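Local coordinates for protein BauA (Acinetobacter baumannii, PDB 6H7F) that probably imports ferric acinetobactin-type siderophores across the outer membrane as a TonB-dependent beta-barrel receptor, at residues Ser311-Lys316 against Phe341-Lys346; Gly319-Thr324 against Ser333-Gln338; Lys461-Pro466 against Phe505-Thr510. All coordinates share one frame; numbering follows the deposited sequence.

How the contacts relate
All three contacts lie in the beta barrel of this TonB-dependent receptor. Contacts 1 and 2 share strand 331-358, which pairs first with strand 320-325 and further on with strand 302-318; contact 2 is therefore nested along the chain inside the loop closed by contact 1. Their centres are about 24 Å apart, yet both touch the bound siderophore FV8, so successive parts of one long strand help line its site. Contact 3 comes later in the chain, where strand 461-473 meets the entry to strand 508-520. Its centre is about 27 Å from that of contact 1 and about 36 Å from that of contact 2, and it touches neither.

Contact 1: residues Ser311-Lys316 against Phe341-Lys346; sequences STTEYK and FDVDKK. With FV8 ((4~{S},5~{R})-2-[2,3-bis(oxidanyl)phenyl]-~{N}-[2-(1~{H}-imidazol-4-yl)ethyl]-5-methyl-~{N}-oxidanyl-4,5-dihydro-1,3-oxazole-4-carboxamide), chain E.
Y315 and F341 meet beside the siderophore FV8. The CB of Y315 sits 3.6 Å from the centroid of the F341 ring, over its face, a CH-pi contact. Beyond it the two rings run nearly parallel, 17° apart, but are offset until little of one lies over the other, and the closest carbons are Y315 CD2 and F341 CE2 at 3.4 Å. With CG anti to the backbone N (chi1 176°), the tyrosine ring slants off the strand toward the ligand, and its OH donates a 2.7 Å hydrogen bond to O of FV8, which lies at the ring edge.

On the same face, K345 bends at chi3 (-89°) and brings its ammonium between two hydroxyls: NZ donates to S311 OG at 2.7 Å and to T313 OG1 at 2.9 Å. Between these groups, V343 CG1 lies against T313 CB at 3.5 Å, the two side chains pointing the same way. The T313 hydroxyl is also bonded to D287 and that of S311 to the carbonyl of G123, so the lysine belongs to a wider polar network.

The backbone fixes this register. Antiparallel hydrogen-bonded pairs S311-K345, T313-V343 and Y315-F341 each form both of their N-H to O bonds. On the other face, a water accepts from K316 NZ at 2.8 Å and lies beside Y315 O and D342 OD1.

Strand 282-297 flanks 311-316, and strand 361-381 flanks 341-346. The face bearing Y315 and F341 is turned to the plug domain, where F127 and Y128 pack against these rings, whereas T312 on the reverse face touches a detergent molecule, as befits the outer wall of a barrel.

Contact 2: residues Gly319-Thr324 against Ser333-Gln338; sequences GASAGT and SSTLGQ. With FV8 ((4~{S},5~{R})-2-[2,3-bis(oxidanyl)phenyl]-~{N}-[2-(1~{H}-imidazol-4-yl)ethyl]-5-methyl-~{N}-oxidanyl-4,5-dihydro-1,3-oxazole-4-carboxamide), chain E.
A classic beta bulge interrupts the hairpin of strands 320-325 and 331-358 beside the siderophore site: S321 and A322 both face T335, shifting the register by one residue. T335 O accepts from S321 N at 2.8 Å, while T335 N donates to A322 O at 3.0 Å, so the bulge keeps both backbone groups of T335 bonded. The side chains add a further link. T335 OG1 and S321 OG each stand between their own backbone N and carbonyl carbon (chi1 61° and 41°), and from there T335 OG1 donates to S321 OG over 2.7 Å. S321 OG in turn donates to a water that bonds to L336 O at 3.0 Å. On either side of the bulge the regular pairing holds, through G319 with G337 and T324 with S333.

R256, which also binds FV8, is hydrogen-bonded to the carbonyl of S321. The CG2 methyl of FV8 comes to 3.9 Å from both S321 CA and G337 C, and Q338 O lies 3.3 Å from CAH of its catechol ring. The chemistry thus divides: backbone bonds, reinforced by two hydroxyls and a water, hold the bulge, and mainly backbone atoms meet the ligand by van der Waals contact.

Contact 3: residues Lys461-Pro466 against Phe505-Thr510; sequences KSATTP and FPPQKT. With C8E ((hydroxyethyloxy)tri(ethyloxy)octane), chain M.
K509 NZ donates a hydrogen bond to T464 O at 2.7 Å, approaching almost straight on to the carbonyl, with a C=O...N angle of 164°. The same ammonium donates to a water 3.1 Å from NZ, and this water also accepts from T464 N at 2.9 Å. Both backbone polar groups of T464 are thus joined to one lysine, one directly and the other through the water. The lysine chain is extended beyond CG (chi2 171°, chi3 179°), which carries its charge across to strand 461-473, past E486 and L488 of the intervening strand 478-489.

Apolar atoms fill in next to this link. A463 CB meets P507 CB at 3.9 Å, and the P507 ring packs against the peptide of S462, its CD lying 3.7 Å from S462 O. P506 CB approaches the same oxygen. K461 CB rests near P506 CA before its chain turns at chi2 and leads away. Within 505-510, Q508 NE2 donates to P506 O at 2.8 Å, in the plane of its amide, tying the Pro-Pro segment to the start of strand 508-520.

A detergent chain passes K509 NZ and P466. The ammonium is thus held by a neutral carbonyl and a water, while the side chain of E486, whose carboxylate bonds T465 OG1, also touches the lysine and may moderate its charge.

Contact 1: residues Ser311-Lys316 against Phe341-Lys346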
# COMPACT_ATOMS: atom_id res chain seq x y z
N SER A 311 -0.10 -44.51 3.16
CA SER A 311 -0.16 -43.32 2.34
C SER A 311 0.70 -43.53 1.11
O SER A 311 1.60 -44.36 1.11
CB SER A 311 0.28 -42.09 3.10
OG SER A 311 1.68 -42.13 3.35
N THR A 312 0.42 -42.75 0.07
CA THR A 312 1.23 -42.66 -1.12
C THR A 312 1.50 -41.18 -1.40
O THR A 312 0.66 -40.32 -1.14
CB THR A 312 0.56 -43.35 -2.32
OG1 THR A 312 -0.70 -42.71 -2.56
CG2 THR A 312 0.35 -44.83 -2.11
N THR A 313 2.69 -40.93 -1.92
CA THR A 313 3.13 -39.65 -2.36
C THR A 313 3.62 -39.78 -3.80
O THR A 313 4.43 -40.68 -4.09
CB THR A 313 4.23 -39.12 -1.44
OG1 THR A 313 3.65 -38.85 -0.17
CG2 THR A 313 4.90 -37.86 -1.97
N GLU A 314 3.13 -38.91 -4.68
CA GLU A 314 3.73 -38.67 -6.00
C GLU A 314 4.20 -37.21 -6.08
O GLU A 314 3.39 -36.29 -6.02
CB GLU A 314 2.73 -38.97 -7.12
CG GLU A 314 2.14 -40.37 -7.06
CD GLU A 314 0.97 -40.64 -8.01
OE1 GLU A 314 0.69 -39.78 -8.87
OE2 GLU A 314 0.35 -41.69 -7.88
N TYR A 315 5.52 -37.04 -6.16
CA TYR A 315 6.19 -35.74 -6.29
C TYR A 315 6.75 -35.60 -7.71
O TYR A 315 7.38 -36.54 -8.23
CB TYR A 315 7.35 -35.62 -5.31
CG TYR A 315 8.19 -34.36 -5.41
CD1 TYR A 315 7.89 -33.25 -4.65
CD2 TYR A 315 9.31 -34.31 -6.21
CE1 TYR A 315 8.67 -32.10 -4.71
CE2 TYR A 315 10.12 -33.19 -6.26
CZ TYR A 315 9.79 -32.07 -5.51
OH TYR A 315 10.57 -30.96 -5.57
N LYS A 316 6.52 -34.43 -8.30
CA LYS A 316 7.09 -34.06 -9.61
C LYS A 316 7.57 -32.61 -9.58
O LYS A 316 6.83 -31.72 -9.13
CB LYS A 316 6.06 -34.26 -10.72
CG LYS A 316 5.67 -35.71 -10.99
CD LYS A 316 4.39 -35.83 -11.83
CE LYS A 316 4.26 -37.14 -12.57
NZ LYS A 316 4.46 -38.29 -11.68
N PHE A 341 9.39 -38.76 -7.83
CA PHE A 341 9.49 -39.90 -6.99
C PHE A 341 8.10 -40.30 -6.51
O PHE A 341 7.20 -39.46 -6.38
CB PHE A 341 10.52 -39.69 -5.88
CG PHE A 341 10.20 -38.62 -4.86
CD1 PHE A 341 9.35 -38.87 -3.80
CD2 PHE A 341 10.85 -37.39 -4.90
CE1 PHE A 341 9.10 -37.90 -2.84
CE2 PHE A 341 10.60 -36.43 -3.93
CZ PHE A 341 9.73 -36.68 -2.90
N ASP A 342 7.94 -41.62 -6.37
CA ASP A 342 6.71 -42.28 -5.87
C ASP A 342 7.09 -43.08 -4.64
O ASP A 342 8.07 -43.83 -4.66
CB ASP A 342 6.10 -43.22 -6.92
CG ASP A 342 5.77 -42.53 -8.23
OD1 ASP A 342 5.25 -41.40 -8.18
OD2 ASP A 342 6.05 -43.13 -9.30
N VAL A 343 6.34 -42.90 -3.56
CA VAL A 343 6.64 -43.58 -2.35
C VAL A 343 5.34 -44.15 -1.77
O VAL A 343 4.31 -43.49 -1.78
CB VAL A 343 7.45 -42.70 -1.37
CG1 VAL A 343 7.02 -41.26 -1.40
CG2 VAL A 343 7.44 -43.25 0.05
N ASP A 344 5.39 -45.45 -1.42
CA ASP A 344 4.31 -46.19 -0.75
C ASP A 344 4.73 -46.47 0.69
O ASP A 344 5.78 -47.10 0.94
CB ASP A 344 4.01 -47.53 -1.44
CG ASP A 344 3.28 -47.42 -2.77
OD1 ASP A 344 2.34 -46.61 -2.85
OD2 ASP A 344 3.67 -48.14 -3.72
N LYS A 345 3.88 -46.05 1.62
CA LYS A 345 4.21 -46.06 3.04
C LYS A 345 3.19 -46.92 3.78
O LYS A 345 1.99 -46.89 3.48
CB LYS A 345 4.21 -44.62 3.58
CG LYS A 345 5.35 -43.74 3.09
CD LYS A 345 5.09 -42.25 3.18
CE LYS A 345 4.43 -41.70 1.94
NZ LYS A 345 3.58 -40.52 2.25
N LYS A 346 3.67 -47.64 4.81
CA LYS A 346 2.80 -48.31 5.78
C LYS A 346 3.36 -48.06 7.19
O LYS A 346 4.57 -48.03 7.38
CB LYS A 346 2.77 -49.83 5.56
CG LYS A 346 2.17 -50.33 4.26
CD LYS A 346 2.48 -51.81 4.03
CE LYS A 346 1.65 -52.45 2.94
NZ LYS A 346 1.89 -51.80 1.63
CAJ FV8 E . 14.17 -35.01 -2.90
NAN FV8 E . 14.93 -35.94 -3.46
CAI FV8 E . 15.91 -35.30 -4.16
NAO FV8 E . 15.78 -33.93 -4.03
CAT FV8 E . 14.70 -33.79 -3.24
CAK FV8 E . 14.12 -32.47 -2.78
CAL FV8 E . 13.44 -31.75 -3.95
NAY FV8 E . 14.45 -31.47 -4.98
OAE FV8 E . 15.74 -31.26 -4.58
C FV8 E . 14.15 -31.38 -6.25
O FV8 E . 12.96 -31.54 -6.67
CA FV8 E . 15.29 -31.18 -7.07
N FV8 E . 16.25 -32.31 -6.89
CB FV8 E . 14.99 -31.21 -8.56
CG2 FV8 E . 15.55 -29.98 -9.30
OG1 FV8 E . 15.70 -32.34 -9.08
CAR FV8 E . 16.45 -32.90 -8.09
CAV FV8 E . 17.19 -34.02 -8.30
CAH FV8 E . 17.21 -34.59 -9.57
CAF FV8 E . 17.96 -35.76 -9.83
CAG FV8 E . 18.67 -36.38 -8.80
CAS FV8 E . 18.64 -35.82 -7.52
OAC FV8 E . 19.31 -36.35 -6.45
CAU FV8 E . 17.89 -34.66 -7.29
OAD FV8 E . 17.88 -34.12 -6.06
O HOH W 1 5.87 -38.75 -9.33

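Contact 2: residues Gly319-Thr324 against Ser333-Gln338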
# COMPACT_ATOMS: atom_id res chain seq x y z
N GLY A 319 12.16 -27.60 -13.09
CA GLY A 319 12.63 -26.21 -12.88
C GLY A 319 14.12 -26.10 -12.63
O GLY A 319 14.91 -26.88 -13.16
N ALA A 320 14.50 -25.11 -11.84
CA ALA A 320 15.91 -24.89 -11.47
C ALA A 320 16.30 -25.85 -10.35
O ALA A 320 15.50 -26.06 -9.41
CB ALA A 320 16.10 -23.46 -11.04
N SER A 321 17.52 -26.40 -10.43
CA SER A 321 18.16 -27.02 -9.26
C SER A 321 18.75 -25.93 -8.37
O SER A 321 18.64 -26.03 -7.17
CB SER A 321 19.23 -28.06 -9.62
OG SER A 321 20.02 -27.62 -10.70
N ALA A 322 19.35 -24.90 -8.99
CA ALA A 322 19.86 -23.75 -8.24
C ALA A 322 20.09 -22.55 -9.18
O ALA A 322 20.57 -22.70 -10.29
CB ALA A 322 21.13 -24.13 -7.52
N GLY A 323 19.75 -21.36 -8.67
CA GLY A 323 20.33 -20.13 -9.15
C GLY A 323 21.61 -19.82 -8.40
O GLY A 323 21.69 -20.05 -7.21
N THR A 324 22.62 -19.31 -9.11
CA THR A 324 23.85 -18.81 -8.48
C THR A 324 24.07 -17.35 -8.89
O THR A 324 24.06 -17.01 -10.08
CB THR A 324 25.07 -19.67 -8.86
OG1 THR A 324 24.78 -21.03 -8.52
CG2 THR A 324 26.35 -19.22 -8.19
N SER A 333 22.92 -17.30 -12.63
CA SER A 333 23.15 -18.47 -13.47
C SER A 333 22.37 -19.66 -12.90
O SER A 333 22.67 -20.10 -11.79
CB SER A 333 24.63 -18.77 -13.54
OG SER A 333 24.88 -19.87 -14.40
N SER A 334 21.35 -20.13 -13.63
CA SER A 334 20.41 -21.12 -13.10
C SER A 334 20.51 -22.43 -13.89
O SER A 334 20.17 -22.47 -15.06
CB SER A 334 19.00 -20.60 -13.09
OG SER A 334 18.90 -19.45 -12.25
N THR A 335 20.92 -23.49 -13.18
CA THR A 335 20.95 -24.85 -13.71
C THR A 335 19.57 -25.49 -13.51
O THR A 335 18.87 -25.19 -12.54
CB THR A 335 22.02 -25.70 -13.01
OG1 THR A 335 21.68 -25.74 -11.62
CG2 THR A 335 23.42 -25.16 -13.13
N LEU A 336 19.21 -26.35 -14.46
CA LEU A 336 17.89 -26.94 -14.52
C LEU A 336 17.99 -28.42 -14.14
O LEU A 336 19.03 -29.07 -14.35
CB LEU A 336 17.33 -26.76 -15.93
CG LEU A 336 17.32 -25.31 -16.45
CD1 LEU A 336 16.74 -25.24 -17.85
CD2 LEU A 336 16.55 -24.39 -15.53
N GLY A 337 16.91 -28.93 -13.54
CA GLY A 337 16.80 -30.30 -13.14
C GLY A 337 15.36 -30.76 -13.16
O GLY A 337 14.46 -29.94 -13.20
N GLN A 338 15.15 -32.08 -13.16
CA GLN A 338 13.84 -32.69 -13.04
C GLN A 338 13.93 -33.84 -12.04
O GLN A 338 14.95 -34.56 -11.98
CB GLN A 338 13.32 -33.19 -14.39
CG GLN A 338 13.25 -32.11 -15.45
CD GLN A 338 12.68 -32.59 -16.76
OE1 GLN A 338 12.63 -33.79 -17.05
NE2 GLN A 338 12.26 -31.64 -17.59
CAJ FV8 E . 14.17 -35.01 -2.90
NAN FV8 E . 14.93 -35.94 -3.46
CAI FV8 E . 15.91 -35.30 -4.16
NAO FV8 E . 15.78 -33.93 -4.03
CAT FV8 E . 14.70 -33.79 -3.24
CAK FV8 E . 14.12 -32.47 -2.78
CAL FV8 E . 13.44 -31.75 -3.95
NAY FV8 E . 14.45 -31.47 -4.98
OAE FV8 E . 15.74 -31.26 -4.58
C FV8 E . 14.15 -31.38 -6.25
O FV8 E . 12.96 -31.54 -6.67
CA FV8 E . 15.29 -31.18 -7.07
N FV8 E . 16.25 -32.31 -6.89
CB FV8 E . 14.99 -31.21 -8.56
CG2 FV8 E . 15.55 -29.98 -9.30
OG1 FV8 E . 15.70 -32.34 -9.08
CAR FV8 E . 16.45 -32.90 -8.09
CAV FV8 E . 17.19 -34.02 -8.30
CAH FV8 E . 17.21 -34.59 -9.57
CAF FV8 E . 17.96 -35.76 -9.83
CAG FV8 E . 18.67 -36.38 -8.80
CAS FV8 E . 18.64 -35.82 -7.52
OAC FV8 E . 19.31 -36.35 -6.45
CAU FV8 E . 17.89 -34.66 -7.29
OAD FV8 E . 17.88 -34.12 -6.06
O HOH W 2 20.54 -30.12 -11.99
O HOH W 3 23.66 -22.60 -10.34

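Contact 3: residues Lys461-Pro466 against Phe505-Thr510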
# COMPACT_ATOMS: atom_id res chain seq x y z
N LYS A 461 20.43 -51.49 11.86
CA LYS A 461 21.13 -51.05 13.05
C LYS A 461 20.11 -50.61 14.11
O LYS A 461 18.97 -50.31 13.79
CB LYS A 461 22.08 -49.90 12.72
CG LYS A 461 23.25 -50.28 11.83
CD LYS A 461 24.31 -51.11 12.53
CE LYS A 461 25.33 -51.67 11.56
NZ LYS A 461 26.28 -52.59 12.22
N SER A 462 20.57 -50.55 15.36
CA SER A 462 19.70 -50.39 16.50
C SER A 462 20.35 -49.48 17.54
O SER A 462 21.56 -49.38 17.62
CB SER A 462 19.37 -51.73 17.11
OG SER A 462 18.52 -52.47 16.25
N ALA A 463 19.51 -48.83 18.33
CA ALA A 463 19.94 -48.11 19.47
C ALA A 463 18.83 -48.15 20.52
O ALA A 463 17.65 -48.41 20.20
CB ALA A 463 20.27 -46.69 19.07
N THR A 464 19.22 -47.85 21.76
CA THR A 464 18.30 -47.77 22.86
C THR A 464 18.33 -46.34 23.40
O THR A 464 19.39 -45.80 23.66
CB THR A 464 18.68 -48.78 23.96
OG1 THR A 464 18.63 -50.10 23.41
CG2 THR A 464 17.75 -48.69 25.15
N THR A 465 17.15 -45.75 23.55
CA THR A 465 17.05 -44.39 23.94
C THR A 465 16.21 -44.29 25.21
O THR A 465 15.05 -44.67 25.23
CB THR A 465 16.52 -43.55 22.76
OG1 THR A 465 16.51 -42.18 23.18
CG2 THR A 465 15.13 -43.96 22.32
N PRO A 466 16.78 -43.76 26.31
CA PRO A 466 16.01 -43.52 27.53
C PRO A 466 15.39 -42.12 27.57
O PRO A 466 15.74 -41.25 26.76
CB PRO A 466 17.11 -43.62 28.60
CG PRO A 466 18.31 -42.97 27.92
CD PRO A 466 18.19 -43.38 26.46
N PHE A 505 26.87 -46.52 10.80
CA PHE A 505 26.71 -46.12 12.17
C PHE A 505 25.32 -46.50 12.67
O PHE A 505 24.37 -46.59 11.90
CB PHE A 505 26.95 -44.61 12.31
CG PHE A 505 28.39 -44.19 12.20
CD1 PHE A 505 29.41 -45.05 12.59
CD2 PHE A 505 28.72 -42.93 11.73
CE1 PHE A 505 30.74 -44.66 12.49
CE2 PHE A 505 30.05 -42.54 11.64
CZ PHE A 505 31.06 -43.41 12.00
N PRO A 506 25.17 -46.74 14.00
CA PRO A 506 23.86 -46.90 14.60
C PRO A 506 23.09 -45.59 14.60
O PRO A 506 23.68 -44.53 14.39
CB PRO A 506 24.17 -47.33 16.04
CG PRO A 506 25.53 -46.71 16.32
CD PRO A 506 26.26 -46.76 14.99
N PRO A 507 21.77 -45.61 14.88
CA PRO A 507 21.01 -44.38 15.06
C PRO A 507 21.73 -43.42 16.03
O PRO A 507 22.20 -43.84 17.06
CB PRO A 507 19.67 -44.87 15.62
CG PRO A 507 19.53 -46.26 15.03
CD PRO A 507 20.94 -46.81 15.00
N GLN A 508 21.81 -42.15 15.63
CA GLN A 508 22.61 -41.16 16.29
C GLN A 508 21.73 -40.36 17.24
O GLN A 508 20.61 -39.97 16.88
CB GLN A 508 23.24 -40.24 15.25
CG GLN A 508 24.14 -40.98 14.27
CD GLN A 508 25.44 -41.38 14.93
OE1 GLN A 508 26.26 -40.54 15.26
NE2 GLN A 508 25.61 -42.68 15.13
N LYS A 509 22.26 -40.10 18.44
CA LYS A 509 21.48 -39.59 19.54
C LYS A 509 21.65 -38.08 19.66
O LYS A 509 22.70 -37.59 20.05
CB LYS A 509 21.87 -40.28 20.85
CG LYS A 509 21.49 -41.75 20.92
CD LYS A 509 22.05 -42.48 22.11
CE LYS A 509 21.63 -43.93 22.15
NZ LYS A 509 21.81 -44.52 23.50
N THR A 510 20.58 -37.35 19.36
CA THR A 510 20.39 -36.00 19.85
C THR A 510 19.93 -36.08 21.31
O THR A 510 19.12 -36.93 21.64
CB THR A 510 19.38 -35.24 18.97
OG1 THR A 510 19.92 -35.13 17.65
CG2 THR A 510 19.06 -33.87 19.50
C1 C8E M . 24.15 -46.48 26.39
C2 C8E M . 22.70 -46.82 26.08
C3 C8E M . 21.73 -46.09 27.01
C4 C8E M . 20.57 -46.99 27.45
C5 C8E M . 19.93 -46.49 28.74
C6 C8E M . 20.01 -47.53 29.87
C7 C8E M . 19.18 -47.06 31.07
C8 C8E M . 19.33 -47.98 32.28
O9 C8E M . 18.03 -48.23 32.83
O HOH W 4 22.08 -47.37 22.28